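Long-range contacts in NF-kappa-B inhibitor beta (PDB 1OY3), which inhibits NF-kappa-B by binding it and trapping it in the cytoplasm, and in its unphosphorylated, resynthesized form can accompany it into the nucleus: residues A52-A58 with V88-C93; K169-R175 with S206-L211; A182-K186 with L211-D217; V200-A205 with R235-L240. All blocks are in the same frame, centred on the assembly; numbering follows the deposited sequence.

Interaction 1 of 4, residues A52-A58 with V88-C93; sequences AAILGEA and VRAHTC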
# COMPACT_ATOMS: atom_id res chain seq x y z
N ALA C 52 11.74 14.03 5.44
CA ALA C 52 13.03 14.10 4.79
C ALA C 52 13.13 13.04 3.70
O ALA C 52 13.67 13.29 2.61
CB ALA C 52 14.15 13.90 5.83
N ALA C 53 12.60 11.85 3.99
CA ALA C 53 12.61 10.75 3.03
C ALA C 53 11.79 11.07 1.78
O ALA C 53 12.22 10.81 0.65
CB ALA C 53 12.09 9.48 3.68
N ILE C 54 10.61 11.63 1.99
CA ILE C 54 9.74 11.99 0.89
C ILE C 54 10.41 13.02 0.01
O ILE C 54 10.31 12.96 -1.22
CB ILE C 54 8.39 12.55 1.42
CG1 ILE C 54 7.56 11.42 2.04
CG2 ILE C 54 7.60 13.21 0.29
CD1 ILE C 54 6.41 11.90 2.89
N LEU C 55 11.10 13.97 0.63
CA LEU C 55 11.77 15.03 -0.11
C LEU C 55 13.03 14.53 -0.81
O LEU C 55 13.60 15.23 -1.64
CB LEU C 55 12.13 16.18 0.83
CG LEU C 55 10.96 16.99 1.40
CD1 LEU C 55 11.49 18.07 2.37
CD2 LEU C 55 10.17 17.62 0.26
N GLY C 56 13.45 13.31 -0.47
CA GLY C 56 14.63 12.72 -1.08
C GLY C 56 15.92 13.44 -0.72
O GLY C 56 16.84 13.52 -1.53
N GLU C 57 15.99 13.96 0.50
CA GLU C 57 17.19 14.69 0.95
C GLU C 57 18.11 13.79 1.79
O GLU C 57 17.96 13.69 3.01
CB GLU C 57 16.75 15.90 1.77
CG GLU C 57 15.98 16.93 0.95
CD GLU C 57 15.46 18.08 1.80
OE1 GLU C 57 15.22 19.17 1.23
OE2 GLU C 57 15.28 17.91 3.02
N ALA C 58 19.07 13.14 1.12
CA ALA C 58 20.00 12.22 1.78
C ALA C 58 20.78 12.84 2.92
O ALA C 58 21.06 12.18 3.93
CB ALA C 58 20.98 11.62 0.75
N VAL C 88 9.42 7.17 -3.95
CA VAL C 88 9.90 8.34 -4.68
C VAL C 88 11.30 8.14 -5.24
O VAL C 88 11.99 9.11 -5.54
CB VAL C 88 9.91 9.59 -3.78
CG1 VAL C 88 8.55 9.75 -3.11
CG2 VAL C 88 11.01 9.48 -2.74
N ARG C 89 11.72 6.88 -5.37
CA ARG C 89 13.04 6.59 -5.92
C ARG C 89 14.18 7.35 -5.23
O ARG C 89 15.15 7.73 -5.88
CB ARG C 89 13.06 6.91 -7.42
CG ARG C 89 12.26 5.94 -8.28
CD ARG C 89 12.07 6.48 -9.70
NE ARG C 89 12.03 5.41 -10.70
CZ ARG C 89 13.12 4.91 -11.29
NH1 ARG C 89 14.32 5.39 -10.99
NH2 ARG C 89 13.00 3.94 -12.19
N ALA C 90 14.05 7.57 -3.92
CA ALA C 90 15.09 8.26 -3.16
C ALA C 90 16.20 7.28 -2.81
O ALA C 90 16.40 6.92 -1.64
CB ALA C 90 14.49 8.86 -1.88
N HIS C 91 16.92 6.85 -3.84
CA HIS C 91 18.01 5.89 -3.71
C HIS C 91 19.05 6.22 -2.65
O HIS C 91 19.42 5.35 -1.84
CB HIS C 91 18.72 5.73 -5.05
CG HIS C 91 17.82 5.31 -6.16
ND1 HIS C 91 17.10 4.13 -6.12
CD2 HIS C 91 17.51 5.90 -7.34
CE1 HIS C 91 16.39 4.03 -7.23
NE2 HIS C 91 16.61 5.09 -7.98
N THR C 92 19.55 7.47 -2.67
CA THR C 92 20.56 7.87 -1.71
C THR C 92 20.02 7.85 -0.26
O THR C 92 20.74 7.49 0.67
CB THR C 92 21.14 9.26 -2.07
OG1 THR C 92 20.07 10.20 -2.24
CG2 THR C 92 21.94 9.17 -3.35
N CYS C 93 18.76 8.22 -0.08
CA CYS C 93 18.16 8.20 1.26
C CYS C 93 18.10 6.77 1.81
O CYS C 93 18.40 6.52 2.99
CB CYS C 93 16.75 8.77 1.21
SG CYS C 93 16.67 10.55 0.92
O HOH W 1 17.38 10.11 -2.09
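C93 lies over the helix-to-helix turn of the preceding ankyrin repeat, its SG 3.4 Å from G56 C and 3.5 Å from both E57 N and A58 N. The thiol therefore packs on backbone more than on side chains. G56, with positive phi, closes helix 48-55 in a Schellman motif, in which E57 N bonds back to A52 O at 3.2 Å and G56 N to A53 O at 3.0 Å; E57 then serves as N-cap of the next helix. A90 CB lies 3.9 Å from G56 CA; the glycine is favoured by the positive phi of the turn. V88 CG2 rests 3.8 Å from A53 O, and A58 CB meets T92 OG1 at 3.4 Å. I54 and V88 also meet the p65 chain: a basic side chain of that chain hydrogen-bonds I54 O, and V88 packs on a basic side chain of it. No direct hydrogen bond joins the two segments. A water 2.7 Å from T92 OG1 accepts from C93 N at 3.1 Å and donates weakly to G56 O at 3.5 Å. The turns thus touch by van der Waals contact, and the polar linkage between them passes through solvent.

Interaction 2 of 4, residues K169-R175 with S206-L211; sequences KDAEMVR and SVLELL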
# COMPACT_ATOMS: atom_id res chain seq x y z
N LYS C 169 8.75 -0.44 -10.21
CA LYS C 169 9.74 -0.76 -11.24
C LYS C 169 11.03 0.02 -11.02
O LYS C 169 11.57 0.63 -11.94
CB LYS C 169 9.17 -0.42 -12.63
CG LYS C 169 7.76 -0.95 -12.88
CD LYS C 169 7.23 -0.51 -14.25
CE LYS C 169 7.28 1.01 -14.41
NZ LYS C 169 6.88 1.50 -15.76
N ASP C 170 11.53 -0.02 -9.79
CA ASP C 170 12.75 0.70 -9.44
C ASP C 170 13.92 -0.29 -9.30
O ASP C 170 14.19 -0.82 -8.22
CB ASP C 170 12.50 1.46 -8.14
CG ASP C 170 13.63 2.39 -7.79
OD1 ASP C 170 13.41 3.28 -6.94
OD2 ASP C 170 14.73 2.24 -8.36
N ALA C 171 14.59 -0.54 -10.42
CA ALA C 171 15.71 -1.47 -10.47
C ALA C 171 16.84 -1.08 -9.53
O ALA C 171 17.39 -1.91 -8.82
CB ALA C 171 16.22 -1.57 -11.90
N GLU C 172 17.18 0.21 -9.54
CA GLU C 172 18.23 0.71 -8.68
C GLU C 172 17.88 0.44 -7.21
O GLU C 172 18.74 -0.01 -6.43
CB GLU C 172 18.42 2.20 -8.90
CG GLU C 172 19.86 2.59 -9.13
CD GLU C 172 20.81 1.80 -8.25
OE1 GLU C 172 20.70 1.89 -7.01
OE2 GLU C 172 21.67 1.08 -8.81
N MET C 173 16.64 0.69 -6.82
CA MET C 173 16.24 0.46 -5.43
C MET C 173 16.23 -1.03 -5.11
O MET C 173 16.57 -1.43 -3.99
CB MET C 173 14.85 1.05 -5.13
CG MET C 173 14.53 1.03 -3.62
SD MET C 173 15.62 2.15 -2.65
CE MET C 173 14.70 3.70 -2.90
N VAL C 174 15.84 -1.85 -6.08
CA VAL C 174 15.81 -3.29 -5.88
C VAL C 174 17.24 -3.75 -5.58
O VAL C 174 17.47 -4.58 -4.70
CB VAL C 174 15.28 -4.03 -7.14
CG1 VAL C 174 15.46 -5.54 -7.00
CG2 VAL C 174 13.82 -3.71 -7.34
N ARG C 175 18.20 -3.21 -6.32
CA ARG C 175 19.60 -3.56 -6.12
C ARG C 175 20.07 -3.26 -4.69
O ARG C 175 20.70 -4.12 -4.05
CB ARG C 175 20.49 -2.85 -7.15
CG ARG C 175 20.55 -3.58 -8.49
CD ARG C 175 21.56 -2.98 -9.44
NE ARG C 175 21.05 -1.79 -10.12
CZ ARG C 175 20.55 -1.79 -11.35
NH1 ARG C 175 20.50 -2.92 -12.05
NH2 ARG C 175 20.08 -0.67 -11.87
N SER C 206 13.69 -5.92 -16.48
CA SER C 206 15.01 -5.75 -15.86
C SER C 206 14.95 -6.03 -14.36
O SER C 206 15.90 -6.56 -13.78
CB SER C 206 15.52 -4.33 -16.11
OG SER C 206 14.91 -3.41 -15.23
N VAL C 207 13.83 -5.68 -13.74
CA VAL C 207 13.64 -5.92 -12.32
C VAL C 207 13.42 -7.42 -12.14
O VAL C 207 13.94 -8.04 -11.21
CB VAL C 207 12.41 -5.13 -11.78
CG1 VAL C 207 12.03 -5.60 -10.37
CG2 VAL C 207 12.73 -3.65 -11.76
N LEU C 208 12.65 -8.01 -13.05
CA LEU C 208 12.38 -9.45 -13.00
C LEU C 208 13.72 -10.19 -13.05
O LEU C 208 13.95 -11.15 -12.30
CB LEU C 208 11.51 -9.86 -14.19
CG LEU C 208 11.22 -11.35 -14.37
CD1 LEU C 208 10.48 -11.89 -13.15
CD2 LEU C 208 10.39 -11.55 -15.64
N GLU C 209 14.60 -9.73 -13.93
CA GLU C 209 15.91 -10.35 -14.07
C GLU C 209 16.77 -10.19 -12.83
O GLU C 209 17.39 -11.15 -12.37
CB GLU C 209 16.66 -9.79 -15.28
CG GLU C 209 18.07 -10.35 -15.42
CD GLU C 209 18.63 -10.18 -16.82
OE1 GLU C 209 18.73 -9.03 -17.29
OE2 GLU C 209 18.96 -11.21 -17.44
N LEU C 210 16.82 -8.97 -12.29
CA LEU C 210 17.60 -8.73 -11.08
C LEU C 210 17.17 -9.74 -10.03
O LEU C 210 18.00 -10.44 -9.45
CB LEU C 210 17.38 -7.31 -10.54
CG LEU C 210 18.10 -6.17 -11.26
CD1 LEU C 210 17.72 -4.82 -10.62
CD2 LEU C 210 19.61 -6.39 -11.20
N LEU C 211 15.87 -9.83 -9.81
CA LEU C 211 15.33 -10.77 -8.84
C LEU C 211 15.78 -12.19 -9.18
O LEU C 211 16.28 -12.92 -8.32
CB LEU C 211 13.80 -10.70 -8.83
CG LEU C 211 13.23 -9.41 -8.26
CD1 LEU C 211 11.73 -9.32 -8.51
CD2 LEU C 211 13.54 -9.36 -6.76
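Although charged and polar groups abound here, no hydrogen bond or salt bridge crosses between K169-R175 and S206-L211; the side-chain hydrogen bonds and the salt bridge made within this pair of segments all lie inside K169-R175. As modelled, D170 caps helix 171-180 through OD2, which accepts from M173 N at 2.9 Å, and R175 NE pairs with E172 OE2 at 3.2 Å. What crosses is apolar, between two helical segments that run nearly parallel, at 13°, with axes 9.8 Å apart. The pair is a worked example of a general rule of ankyrin architecture: equivalent helices of successive repeats stack side by side in the same direction. A171 offers a small surface at the start of its helix, and larger residues settle around it: L210 CD1 lies 3.4 Å from A171 O and 3.8 Å from A171 CB, while V207 CG2 stands 3.9 Å from A171 N. One turn on, V174 packs by CG2 against V207 CG1 at 4.0 Å and by CG1 against L211 CD2 at 4.3 Å. R175 NH1 also touches L210 CD1, at 3.7 Å. Within the same repeats, helix 161-167 supplies A165 and V166 against V174, with V166 also touching V207, and helix 195-201 packs on V207, L208 and L211; on the side toward the preceding repeat, M173 turns to A94 and H91 of helix 91-97.

Interaction 3 of 4, residues A182-K186 with L211-D217; sequences ADLNK and LLKAGAD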
# COMPACT_ATOMS: atom_id res chain seq x y z
N ALA C 182 17.45 -8.01 1.77
CA ALA C 182 15.99 -8.11 1.83
C ALA C 182 15.53 -9.50 1.37
O ALA C 182 16.18 -10.15 0.55
CB ALA C 182 15.35 -7.02 0.96
N ASP C 183 14.40 -9.95 1.90
CA ASP C 183 13.86 -11.27 1.53
C ASP C 183 13.22 -11.21 0.14
O ASP C 183 12.12 -10.67 -0.03
CB ASP C 183 12.84 -11.70 2.58
CG ASP C 183 12.19 -13.02 2.27
OD1 ASP C 183 12.46 -13.61 1.19
OD2 ASP C 183 11.40 -13.47 3.11
N LEU C 184 13.91 -11.77 -0.85
CA LEU C 184 13.42 -11.76 -2.24
C LEU C 184 12.24 -12.70 -2.54
O LEU C 184 11.75 -12.72 -3.68
CB LEU C 184 14.57 -12.09 -3.20
CG LEU C 184 15.57 -11.01 -3.64
CD1 LEU C 184 15.66 -9.85 -2.65
CD2 LEU C 184 16.92 -11.66 -3.82
N ASN C 185 11.78 -13.46 -1.56
CA ASN C 185 10.68 -14.39 -1.82
C ASN C 185 9.41 -14.06 -1.04
O ASN C 185 8.39 -14.72 -1.23
CB ASN C 185 11.09 -15.82 -1.47
CG ASN C 185 12.30 -16.28 -2.26
OD1 ASN C 185 12.34 -16.14 -3.48
ND2 ASN C 185 13.29 -16.85 -1.57
N LYS C 186 9.49 -13.05 -0.18
CA LYS C 186 8.38 -12.61 0.67
C LYS C 186 7.08 -12.33 -0.06
O LYS C 186 6.98 -11.38 -0.84
CB LYS C 186 8.82 -11.37 1.45
CG LYS C 186 7.75 -10.78 2.38
CD LYS C 186 7.35 -11.73 3.49
CE LYS C 186 8.52 -12.10 4.40
NZ LYS C 186 9.13 -10.95 5.13
N LEU C 211 15.87 -9.83 -9.81
CA LEU C 211 15.33 -10.77 -8.84
C LEU C 211 15.78 -12.19 -9.18
O LEU C 211 16.28 -12.92 -8.32
CB LEU C 211 13.80 -10.70 -8.83
CG LEU C 211 13.23 -9.41 -8.26
CD1 LEU C 211 11.73 -9.32 -8.51
CD2 LEU C 211 13.54 -9.36 -6.76
N LEU C 212 15.61 -12.57 -10.44
CA LEU C 212 15.98 -13.92 -10.87
C LEU C 212 17.45 -14.25 -10.63
O LEU C 212 17.77 -15.26 -9.99
CB LEU C 212 15.62 -14.12 -12.35
CG LEU C 212 14.11 -14.35 -12.56
CD1 LEU C 212 13.77 -14.33 -14.05
CD2 LEU C 212 13.69 -15.68 -11.90
N LYS C 213 18.35 -13.40 -11.12
CA LYS C 213 19.77 -13.65 -10.93
C LYS C 213 20.12 -13.76 -9.45
O LYS C 213 21.01 -14.52 -9.07
CB LYS C 213 20.61 -12.55 -11.60
CG LYS C 213 20.15 -12.23 -13.02
CD LYS C 213 21.29 -12.10 -14.01
CE LYS C 213 22.18 -10.90 -13.74
NZ LYS C 213 23.19 -10.75 -14.84
N ALA C 214 19.41 -13.02 -8.59
CA ALA C 214 19.68 -13.08 -7.15
C ALA C 214 19.08 -14.32 -6.49
O ALA C 214 19.18 -14.50 -5.27
CB ALA C 214 19.18 -11.83 -6.45
N GLY C 215 18.45 -15.18 -7.30
CA GLY C 215 17.90 -16.41 -6.76
C GLY C 215 16.48 -16.45 -6.24
O GLY C 215 16.16 -17.31 -5.41
N ALA C 216 15.63 -15.54 -6.69
CA ALA C 216 14.24 -15.54 -6.26
C ALA C 216 13.60 -16.80 -6.83
O ALA C 216 13.65 -17.04 -8.04
CB ALA C 216 13.52 -14.29 -6.77
N ASP C 217 13.01 -17.61 -5.96
CA ASP C 217 12.37 -18.87 -6.36
C ASP C 217 11.20 -18.71 -7.34
O ASP C 217 10.09 -18.40 -6.93
CB ASP C 217 11.89 -19.62 -5.12
CG ASP C 217 11.44 -21.03 -5.44
OD1 ASP C 217 11.14 -21.79 -4.49
OD2 ASP C 217 11.38 -21.37 -6.64
O HOH W 2 9.54 -16.03 -5.15
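The bump in this contact is L184, held out by a type I turn from D183 to K186, and the hollow that receives it is built by the last turn of helix 205-213 and the turn that follows. L184 CD2 presses 3.5 Å from A214 CB, L184 CG lies 4.1 Å from L211 CD2, and L184 CB stands 4.3 Å from A216 CB, so one leucine touches three walls. The hollow owes its form to a Schellman motif at G215, in which A216 N bonds L211 O at 3.2 Å, folding A216 back beside the helix. An Asx turn braces the bump, D183 OD1 accepting from N185 N at 2.8 Å. Beside the leucine, D217 N donates to N185 OD1 at 3.0 Å, and a water donates to both N185 OD1 (3.3 Å) and D217 O (3.0 Å); D217 OD2 accepts from T219 N. A loop of one repeat thus meets the helix end and turn of the next through an apolar plug that fits by shape and a polar link that engages backbone groups.

Interaction 4 of 4, residues V200-A205 with R235-L240; sequences VEAQAA and RPNPIL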
# COMPACT_ATOMS: atom_id res chain seq x y z
N VAL C 200 6.38 -9.15 -12.65
CA VAL C 200 5.67 -9.59 -13.84
C VAL C 200 4.44 -8.69 -14.06
O VAL C 200 4.18 -8.24 -15.18
CB VAL C 200 5.23 -11.06 -13.73
CG1 VAL C 200 4.46 -11.48 -14.97
CG2 VAL C 200 6.46 -11.94 -13.59
N GLU C 201 3.71 -8.40 -12.98
CA GLU C 201 2.56 -7.53 -13.09
C GLU C 201 3.01 -6.16 -13.55
O GLU C 201 2.32 -5.49 -14.32
CB GLU C 201 1.84 -7.41 -11.74
CG GLU C 201 1.15 -8.70 -11.31
CD GLU C 201 0.07 -8.46 -10.28
OE1 GLU C 201 -0.69 -9.41 -9.99
OE2 GLU C 201 -0.01 -7.33 -9.75
N ALA C 202 4.19 -5.74 -13.08
CA ALA C 202 4.76 -4.44 -13.43
C ALA C 202 5.38 -4.43 -14.82
O ALA C 202 5.79 -3.38 -15.31
CB ALA C 202 5.81 -4.06 -12.40
N GLN C 203 5.46 -5.61 -15.44
CA GLN C 203 6.05 -5.77 -16.77
C GLN C 203 7.46 -5.16 -16.77
O GLN C 203 7.94 -4.67 -17.79
CB GLN C 203 5.18 -5.11 -17.84
CG GLN C 203 3.75 -5.67 -17.94
CD GLN C 203 3.69 -7.10 -18.46
OE1 GLN C 203 3.86 -7.34 -19.66
NE2 GLN C 203 3.47 -8.04 -17.56
N ALA C 204 8.12 -5.19 -15.61
CA ALA C 204 9.47 -4.65 -15.50
C ALA C 204 10.45 -5.81 -15.64
O ALA C 204 10.85 -6.43 -14.65
CB ALA C 204 9.64 -3.95 -14.15
N ALA C 205 10.83 -6.09 -16.88
CA ALA C 205 11.74 -7.19 -17.19
C ALA C 205 13.10 -7.11 -16.51
O ALA C 205 13.60 -8.13 -16.02
CB ALA C 205 11.93 -7.28 -18.71
N ARG C 235 0.32 -12.15 -19.82
CA ARG C 235 0.74 -10.76 -19.96
C ARG C 235 1.23 -10.54 -21.39
O ARG C 235 1.55 -11.50 -22.10
CB ARG C 235 1.88 -10.46 -18.97
CG ARG C 235 1.58 -10.87 -17.51
CD ARG C 235 0.66 -9.89 -16.79
NE ARG C 235 0.21 -10.43 -15.50
CZ ARG C 235 -0.42 -9.72 -14.56
NH1 ARG C 235 -0.67 -8.43 -14.75
NH2 ARG C 235 -0.81 -10.30 -13.44
N PRO C 236 1.27 -9.28 -21.84
CA PRO C 236 1.71 -8.94 -23.20
C PRO C 236 3.21 -9.06 -23.50
O PRO C 236 3.60 -9.81 -24.40
CB PRO C 236 1.20 -7.51 -23.37
CG PRO C 236 1.33 -6.96 -21.99
CD PRO C 236 0.77 -8.08 -21.14
N ASN C 237 4.04 -8.33 -22.76
CA ASN C 237 5.49 -8.34 -22.97
C ASN C 237 6.10 -9.74 -22.92
O ASN C 237 6.17 -10.37 -21.86
CB ASN C 237 6.17 -7.44 -21.94
CG ASN C 237 7.65 -7.25 -22.22
OD1 ASN C 237 8.34 -6.53 -21.49
ND2 ASN C 237 8.14 -7.88 -23.27
N PRO C 238 6.57 -10.25 -24.08
CA PRO C 238 7.18 -11.57 -24.22
C PRO C 238 8.48 -11.77 -23.45
O PRO C 238 8.80 -12.87 -23.02
CB PRO C 238 7.41 -11.69 -25.73
CG PRO C 238 6.43 -10.71 -26.32
CD PRO C 238 6.53 -9.55 -25.38
N ILE C 239 9.23 -10.68 -23.28
CA ILE C 239 10.50 -10.73 -22.58
C ILE C 239 10.40 -11.44 -21.24
O ILE C 239 11.21 -12.31 -20.92
CB ILE C 239 11.05 -9.32 -22.33
CG1 ILE C 239 11.00 -8.49 -23.62
CG2 ILE C 239 12.48 -9.40 -21.80
CD1 ILE C 239 11.79 -9.09 -24.76
N LEU C 240 9.39 -11.05 -20.46
CA LEU C 240 9.16 -11.61 -19.13
C LEU C 240 9.11 -13.13 -19.10
O LEU C 240 9.73 -13.75 -18.24
CB LEU C 240 7.86 -11.04 -18.55
CG LEU C 240 7.86 -9.51 -18.39
CD1 LEU C 240 6.47 -9.04 -18.02
CD2 LEU C 240 8.87 -9.12 -17.32
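V200-A205 leaves one helix, turns at Q203 and enters the next, whereas R235-L240 runs from the loop after helix 228-233 into helix 238-246. Q203 has positive phi and sits at the close of a Schellman motif, with Q203 N bonded to V200 O at 2.9 Å; A204 is the N-cap of helix 205-213. The two backbones come nearest toward the start of the second helices, A205 CA lying 5.5 Å from L240 CA, and are wider apart earlier, with 7.8 Å between E201 CA and R235 CA. This is the stacking of helix-turn-helix units on which an ankyrin solenoid is built, here between ANK 5 and ANK 6. Q203 spans the gap with its side chain: its OE1 accepts from N237 N at 3.3 Å, and its NE2 makes a very short 2.5 Å bond to V200 O and packs 3.2 Å from L240 CD1. L240 CD2 lies 3.5 Å from A205 CA. At the other end, E201 CG covers one face of the R235 guanidinium, 3.3 Å from R235 NH2, and E201 OE1 forms a salt bridge with R235 NH2 at 3.6 Å; E201 OE2 pairs with R193, while R235 also packs against a polar side chain of the p65 chain.

How the interactions relate
From the N terminus, interaction 1 closes first, joining ANK 2 to ANK 3 across 29 intervening residues, and it is complete before the others open. Interaction 2 then opens in ANK 4, followed by interaction 3. Before either closes in ANK 5, the first segment of interaction 4 begins at V200, so these three cross one another, and interaction 4 closes last, in ANK 6. Interactions 2 and 3 share L211 and helix 205-213. Interactions 2 and 4 touch where L208 meets L240 and V200. Interactions 1 and 2, centres about 18 Å apart, touch between H91 and D170, carrying the stack from ANK 3 to ANK 4.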